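Local coordinates for protein lipase (Acinetobacter baumannii, PDB 4OPM) that probably hydrolyses ester bonds of lipids such as triacylglycerols, as a putative lipase of the alpha/beta hydrolase fold, at residues H119-G122 / G123-A126; A126-Y129 / A130-P134. All coordinates share one frame; numbering follows the deposited sequence.

Contact 1 (H119-G122 / G123-A126)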
# COMPACT_ATOMS: atom_id res chain seq x y z
N HIS A 119 -0.42 2.60 1.02
CA HIS A 119 -1.54 2.19 1.84
C HIS A 119 -1.02 1.37 3.03
O HIS A 119 -0.30 0.40 2.82
CB HIS A 119 -2.58 1.36 1.04
CG HIS A 119 -3.66 0.78 1.92
ND1 HIS A 119 -3.88 -0.59 1.99
CD2 HIS A 119 -4.48 1.40 2.81
CE1 HIS A 119 -4.83 -0.75 2.90
NE2 HIS A 119 -5.21 0.42 3.43
N SER A 120 -1.45 1.73 4.27
CA SER A 120 -1.15 0.95 5.48
C SER A 120 0.39 0.74 5.64
O SER A 120 1.10 1.75 5.73
CB SER A 120 -1.93 -0.37 5.42
OG SER A 120 -1.97 -1.04 6.67
N LEU A 121 0.91 -0.51 5.62
CA LEU A 121 2.37 -0.75 5.71
C LEU A 121 3.10 -0.10 4.50
O LEU A 121 4.26 0.31 4.61
CB LEU A 121 2.66 -2.26 5.77
CG LEU A 121 4.12 -2.66 5.96
CD1 LEU A 121 4.68 -2.12 7.28
CD2 LEU A 121 4.25 -4.16 5.90
N GLY A 122 2.39 0.03 3.38
CA GLY A 122 2.91 0.71 2.20
C GLY A 122 3.19 2.17 2.49
O GLY A 122 4.14 2.74 1.96
N GLY A 123 2.35 2.77 3.34
CA GLY A 123 2.53 4.16 3.78
C GLY A 123 3.80 4.28 4.62
O GLY A 123 4.56 5.24 4.47
N SER A 124 4.06 3.28 5.49
CA SER A 124 5.28 3.26 6.33
C SER A 124 6.52 3.21 5.45
O SER A 124 7.47 3.96 5.68
CB SER A 124 5.29 2.06 7.28
OG SER A 124 4.13 2.07 8.09
N ILE A 125 6.50 2.35 4.43
CA ILE A 125 7.59 2.20 3.46
C ILE A 125 7.76 3.51 2.68
O ILE A 125 8.90 3.97 2.53
CB ILE A 125 7.32 0.97 2.52
CG1 ILE A 125 7.36 -0.36 3.33
CG2 ILE A 125 8.33 0.95 1.36
CD1 ILE A 125 6.75 -1.62 2.61
N ALA A 126 6.64 4.14 2.24
CA ALA A 126 6.68 5.41 1.51
C ALA A 126 7.36 6.51 2.35
O ALA A 126 8.19 7.24 1.83
CB ALA A 126 5.27 5.83 1.09

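Contact 2 (A126-Y129 / A130-P134)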
# COMPACT_ATOMS: atom_id res chain seq x y z
N ALA A 126 6.64 4.14 2.24
CA ALA A 126 6.68 5.41 1.51
C ALA A 126 7.36 6.51 2.35
O ALA A 126 8.19 7.24 1.83
CB ALA A 126 5.27 5.83 1.09
N LEU A 127 7.05 6.56 3.67
CA LEU A 127 7.64 7.51 4.62
C LEU A 127 9.15 7.32 4.74
O LEU A 127 9.91 8.28 4.66
CB LEU A 127 6.96 7.38 6.01
CG LEU A 127 5.58 8.07 6.14
CD1 LEU A 127 4.79 7.51 7.32
CD2 LEU A 127 5.71 9.57 6.25
N LEU A 128 9.60 6.06 4.89
CA LEU A 128 11.03 5.76 4.99
C LEU A 128 11.74 6.13 3.68
O LEU A 128 12.81 6.73 3.72
CB LEU A 128 11.24 4.28 5.35
CG LEU A 128 12.57 3.90 5.99
CD1 LEU A 128 12.89 4.79 7.21
CD2 LEU A 128 12.57 2.44 6.39
N TYR A 129 11.12 5.82 2.54
CA TYR A 129 11.64 6.15 1.22
C TYR A 129 11.80 7.68 1.07
O TYR A 129 12.87 8.14 0.67
CB TYR A 129 10.71 5.59 0.13
CG TYR A 129 11.30 5.66 -1.26
CD1 TYR A 129 11.31 6.85 -1.98
CD2 TYR A 129 11.79 4.51 -1.88
CE1 TYR A 129 11.83 6.91 -3.28
CE2 TYR A 129 12.31 4.56 -3.18
CZ TYR A 129 12.32 5.75 -3.87
OH TYR A 129 12.83 5.81 -5.14
N ALA A 130 10.75 8.46 1.44
CA ALA A 130 10.73 9.92 1.34
C ALA A 130 11.81 10.57 2.21
O ALA A 130 12.38 11.59 1.81
CB ALA A 130 9.38 10.46 1.73
N GLY A 131 12.07 9.96 3.37
CA GLY A 131 13.09 10.44 4.30
C GLY A 131 14.50 10.12 3.84
O GLY A 131 15.39 10.96 3.98
N GLN A 132 14.71 8.91 3.30
CA GLN A 132 16.04 8.46 2.85
C GLN A 132 16.40 9.01 1.47
O GLN A 132 17.57 9.25 1.21
CB GLN A 132 16.12 6.92 2.84
CG GLN A 132 16.08 6.28 4.24
CD GLN A 132 15.92 4.77 4.23
OE1 GLN A 132 15.42 4.16 3.28
NE2 GLN A 132 16.30 4.13 5.33
N TYR A 133 15.40 9.22 0.58
CA TYR A 133 15.62 9.69 -0.79
C TYR A 133 14.74 10.96 -1.07
O TYR A 133 13.85 10.91 -1.93
CB TYR A 133 15.31 8.52 -1.77
CG TYR A 133 15.93 7.19 -1.35
CD1 TYR A 133 17.30 6.97 -1.47
CD2 TYR A 133 15.15 6.18 -0.81
CE1 TYR A 133 17.88 5.76 -1.05
CE2 TYR A 133 15.71 4.96 -0.40
CZ TYR A 133 17.08 4.76 -0.52
OH TYR A 133 17.63 3.56 -0.13
N PRO A 134 14.98 12.10 -0.36
CA PRO A 134 14.11 13.28 -0.53
C PRO A 134 14.12 13.91 -1.92
O PRO A 134 13.07 14.36 -2.37
CB PRO A 134 14.65 14.28 0.50
CG PRO A 134 16.06 13.84 0.76
CD PRO A 134 16.00 12.35 0.69

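Contact 1 (H119-G122 / G123-A126)
G122 and A126 pack closely in the first helical turn: A126 N donates to G122 O at 2.9 Å, and A126 CB rests 3.4 Å from the same oxygen. One residue earlier, I125 N bonds to L121 O at 3.0 Å. I125 sets CG1 beside its own backbone N (chi1 -66°), which carries CG1 to 3.4 Å from L121 O. Between the two side chains the fit is slacker, I125 CD1 standing 4.4 Å from L121 CG. Tightness at the start of the helix is backbone on backbone, through G122 and G123, which bring no side chains. The partly exposed side is looser. S120 O receives only weak bonds from the N-H groups of G123 and S124, and S124 OG stays 3.9 Å from S120 O. S120 has the strained phi/psi of 56°/-118° consistent with the nucleophile elbow of a GxSxG motif; its OG is hydrogen-bonded to H274 NE2, as in a Ser-His-Asp triad that D245 would complete. A polyethylene glycol molecule, probably from the crystallisation liquor, lies about 4 Å from the S120 side chain. The turn links strand 114-119 to helix 121-132; L121 and I125 pack against V94 of helix 94-107, while A126 touches L140 of strand 137-143.

Contact 2 (A126-Y129 / A130-P134)
The ring of Y129 carries the edge of Y133 on one face: Y133 CD2 stands 3.8 Å above the ring plane, over its centre. With the planes at 58° and the centroids 5.0 Å apart, this is an edge-to-face pair of residues four apart on the chain. At the edge of the Y129 ring, near its plane, lies the backbone N of A130. The Y133 ring in turn has Q132 CB over one face, offset toward the rim, and Y129 O approaches it obliquely, 3.4 Å from Y133 CD2. With CG of Y129 opposite its backbone N (chi1 -169°), the ring lies where Y133 CD2 can meet its face. Beyond the rings, R102 of helix 94-107 serves both tyrosines, hydrogen-bonding Y129 OH through NH1 and making a cation-pi contact with Y133.

A second i to i+4 pair joins L128 and Q132, whose side chains cross obliquely. The extended glutamine chain passes L128 O, with CG 3.3 Å from that oxygen, and brings NE2 to 3.8 Å from L128 CG, an amide lying against an apolar branch point. Helical bonds accompany both pairs: Q132 N to L128 O at 2.9 Å and Y133 N to Y129 O at 2.8 Å. The latter bond forms although the backbone of Y133 is no longer helical. Y133 O accepts a hydrogen bond from T137 OG1, tying the exit of the helix to the next strand. Such a closing turn belongs to the beta-alpha-beta crossover of the alpha/beta hydrolase fold, in which helix 121-132 runs from strand 114-119 to strand 137-143.

Overall arrangement
Contacts 1 and 2 are successive portions of helix 121-132, sharing A126, with centres 11 Å apart. Depth separates them: contact 1 is buried, its centre about 5 Å from the centre of the chain, whereas that of contact 2 lies about 15 Å out and is only partly buried, with Q132 exposed. Both rest on helix 94-107 and strand 137-143, and V94 touches side chains from each. Their chemistry follows position. The helix start is glycine-rich and dominated by backbone contacts beside the probable nucleophile S120; its far end relies on large side chains, an aromatic pair and an arginine of the adjacent helix, and holds no residue of the putative triad.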